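Local coordinates for protein alpha-1,3-glucanase (Paenibacillus glycanilyticus, PDB 6K0P) that probably hydrolyses alpha-1,3-glucan as a glycoside hydrolase of family 87, its catalytic domain being captured here with the disaccharide nigerose bound, at residues V146-A149 against G150-I153; A80-E83 against N84-G87. The protein carries 1 engineered substitution. All blocks are in the same frame, centred on the assembly; numbering follows the deposited sequence. Where two conformers were deposited one is given.

Contact 1: residues V146-A149 against G150-I153; sequences VYPA and GTKI
Pro148 and Thr151 are the two ends of a type II beta turn, and the carbonyl oxygen of the first is gripped twice by the second. The backbone bond runs from Thr151 N to Pro148 O over 3.1 Å, with an N-H...O angle of 157°. The hydroxyl adds a shorter one: Thr151 OG1 lies 2.6 Å from Pro148 O and, unlike the backbone N, sits close to the carbonyl plane, tilted only 16° from it. With chi1 at -59°, OG1 stands beside its own backbone N, which is how both donors of one residue converge on a single acceptor.

Pro148 and Tyr147 pack against the same hydroxyl. Pro148 CD approaches Thr151 OG1 to 3.2 Å, the proline ring and the threonine side chain meeting at about a right angle. Tyr147 comes with its CB, 3.6 Å from Thr151 OG1, while Thr151 CG2 lies oblique to the tyrosine ring, 4.2 Å from Tyr147 CD1. The tyrosine side chain also touches Ala93 of strand 86-93.

Backbone conformation makes the third element. Gly150 has a positive phi, and a CB there would collide with Ala149 O. The turn thus combines a glycine at its third position with a last residue that binds the first carbonyl through both amide and hydroxyl, chemistry that should stiffen the passage from strand 146-147 into strand 152-156.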
# COMPACT_ATOMS: atom_id res chain seq x y z
N VAL A 146 -20.34 17.32 13.18
CA VAL A 146 -20.32 15.87 13.18
C VAL A 146 -21.71 15.40 12.76
O VAL A 146 -22.71 15.69 13.44
CB VAL A 146 -19.95 15.31 14.57
CG1 VAL A 146 -20.07 13.80 14.58
CG2 VAL A 146 -18.55 15.73 14.97
N TYR A 147 -21.79 14.70 11.64
CA TYR A 147 -23.05 14.14 11.16
C TYR A 147 -23.22 12.71 11.67
O TYR A 147 -22.26 11.94 11.70
CB TYR A 147 -23.08 14.19 9.62
CG TYR A 147 -23.12 15.63 9.15
CD1 TYR A 147 -24.34 16.31 9.06
CD2 TYR A 147 -21.96 16.33 8.87
CE1 TYR A 147 -24.39 17.62 8.68
CE2 TYR A 147 -22.01 17.66 8.49
CZ TYR A 147 -23.23 18.30 8.39
OH TYR A 147 -23.30 19.63 8.02
N PRO A 148 -24.40 12.32 12.13
CA PRO A 148 -24.57 11.00 12.73
C PRO A 148 -24.61 9.90 11.68
O PRO A 148 -24.82 10.14 10.49
CB PRO A 148 -25.92 11.10 13.45
CG PRO A 148 -26.66 12.13 12.68
CD PRO A 148 -25.64 13.12 12.20
N ALA A 149 -24.39 8.67 12.14
CA ALA A 149 -24.64 7.52 11.29
C ALA A 149 -26.07 7.60 10.78
O ALA A 149 -26.97 8.06 11.49
CB ALA A 149 -24.43 6.23 12.08
N GLY A 150 -26.27 7.19 9.52
CA GLY A 150 -27.55 7.34 8.86
C GLY A 150 -27.71 8.60 8.04
O GLY A 150 -28.66 8.69 7.25
N THR A 151 -26.83 9.58 8.20
CA THR A 151 -26.88 10.77 7.36
C THR A 151 -26.62 10.38 5.90
O THR A 151 -25.75 9.56 5.62
CB THR A 151 -25.79 11.76 7.79
OG1 THR A 151 -25.98 12.12 9.17
CG2 THR A 151 -25.80 13.01 6.94
N LYS A 152 -27.39 10.98 4.99
CA LYS A 152 -27.14 10.84 3.56
C LYS A 152 -26.08 11.86 3.16
O LYS A 152 -26.31 13.07 3.23
CB LYS A 152 -28.42 11.10 2.76
CG LYS A 152 -29.52 10.09 2.96
CD LYS A 152 -29.04 8.67 2.76
CE LYS A 152 -30.22 7.72 2.52
NZ LYS A 152 -29.96 6.36 3.05
N ILE A 153 -24.92 11.37 2.73
CA ILE A 153 -23.83 12.21 2.25
C ILE A 153 -23.78 12.04 0.75
O ILE A 153 -23.42 10.97 0.24
CB ILE A 153 -22.49 11.85 2.91
CG1 ILE A 153 -22.54 12.11 4.42
CG2 ILE A 153 -21.35 12.63 2.25
CD1 ILE A 153 -22.70 13.58 4.80

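Contact 2: residues A80-E83 against N84-G87; sequences AVAE and NTTG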
# COMPACT_ATOMS: atom_id res chain seq x y z
N ALA A 80 -11.25 10.43 -9.95
CA ALA A 80 -10.43 10.72 -11.11
C ALA A 80 -11.05 11.87 -11.88
O ALA A 80 -12.27 11.87 -12.13
CB ALA A 80 -10.28 9.49 -12.03
N VAL A 81 -10.23 12.86 -12.23
CA VAL A 81 -10.64 13.98 -13.07
C VAL A 81 -9.71 14.04 -14.26
O VAL A 81 -8.75 13.27 -14.36
CB VAL A 81 -10.66 15.31 -12.28
CG1 VAL A 81 -11.70 15.23 -11.17
CG2 VAL A 81 -9.28 15.65 -11.71
N ALA A 82 -9.99 14.96 -15.19
CA ALA A 82 -9.19 15.08 -16.40
C ALA A 82 -7.74 15.44 -16.07
O ALA A 82 -7.46 16.10 -15.07
CB ALA A 82 -9.77 16.17 -17.29
N GLU A 83 -6.83 15.01 -16.93
CA GLU A 83 -5.44 15.42 -16.81
C GLU A 83 -5.32 16.95 -16.82
O GLU A 83 -6.11 17.65 -17.47
CB GLU A 83 -4.63 14.82 -17.97
CG GLU A 83 -3.22 15.38 -18.19
CD GLU A 83 -2.24 15.07 -17.05
OE1 GLU A 83 -2.51 15.48 -15.90
OE2 GLU A 83 -1.19 14.43 -17.33
N ASN A 84 -4.36 17.45 -16.05
CA ASN A 84 -4.03 18.88 -15.99
C ASN A 84 -5.24 19.74 -15.63
O ASN A 84 -5.52 20.77 -16.25
CB ASN A 84 -3.37 19.36 -17.28
CG ASN A 84 -2.67 20.70 -17.11
OD1 ASN A 84 -2.13 21.00 -16.04
ND2 ASN A 84 -2.67 21.51 -18.16
N THR A 85 -5.98 19.31 -14.61
CA THR A 85 -7.14 20.07 -14.18
C THR A 85 -7.23 20.12 -12.67
O THR A 85 -6.75 19.23 -11.96
CB THR A 85 -8.49 19.54 -14.72
OG1 THR A 85 -8.82 18.32 -14.06
CG2 THR A 85 -8.45 19.31 -16.21
N THR A 86 -7.84 21.20 -12.20
CA THR A 86 -8.25 21.35 -10.81
C THR A 86 -9.67 21.90 -10.82
O THR A 86 -10.12 22.51 -11.79
CB THR A 86 -7.36 22.32 -10.03
OG1 THR A 86 -7.54 23.65 -10.56
CG2 THR A 86 -5.89 21.92 -10.13
N GLY A 87 -10.39 21.64 -9.73
CA GLY A 87 -11.74 22.15 -9.64
C GLY A 87 -12.40 21.64 -8.39
O GLY A 87 -11.73 21.31 -7.41
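The tight bend that carries the chain from strand 72-80 into strand 86-93 brings Thr85 against Ala82 and Val81. The CA atoms of Ala82 and Thr85 stand 5.8 Å apart, and Asn84, between them, takes up a left-handed backbone conformation. Thr85 is modelled in two conformers, and its side-chain contacts belong to one of them. In that one Thr85 OG1 donates to Ala82 O over 2.8 Å, coming in 31° out of the carbonyl plane. A chi1 of 72° sets this hydroxyl between its own backbone N and carbonyl carbon, facing back across the bend. Ser105 completes the closure: its hydroxyl is hydrogen-bonded to Ala82 O and to Thr85 N, bridging two groups that make no direct bond to each other.

Methyl groups fill in beside the threonine. Val81 CG2 lies 3.6 Å from Thr85 OG1, and Ala82 CB packs at 3.6 Å against Thr85 CG2. The valine, which is buried, also touches Val103 and Ile165.

Glu83 holds the next peptide. Bent at chi2 (66°), its chain folds back, and Glu83 OE1 accepts from Asn84 N at 2.7 Å. The donor meets the anti side of the carboxylate, and the bond is well short of straight. The other oxygen, OE2, is hydrogen-bonded to Tyr111 OH. With an alanine in place of Glu83, Asn84 N and the Tyr111 hydroxyl would probably each lose this carboxylate partner, and the bend would be likely to move more easily. The side chain of Val81 is about 9 Å from a bound glucose unit. The bend connects the two antiparallel sheets of a region consistent with a galactose-binding-like beta-sandwich.

Overall arrangement
Contact 2 comes first along the chain and closes before contact 1 opens; both lie in the D1 part of the catalytic domain, apart from the long run of parallel strands that follows. Their centres are 28 Å apart, and their nearest atoms about 16 Å, so they do not touch. A four-stranded antiparallel sheet relates them: contact 2 leads into strand 86-93 and contact 1 into strand 152-156, neighbours in that sheet. Strand 72-80, from which contact 2 departs, belongs to the other antiparallel sheet of the region. The two bends thus each deliver the chain into one of two neighbouring strands, in a region that contributes Asn102 and Gln140 to a sugar pocket completed by later residues such as Glu218.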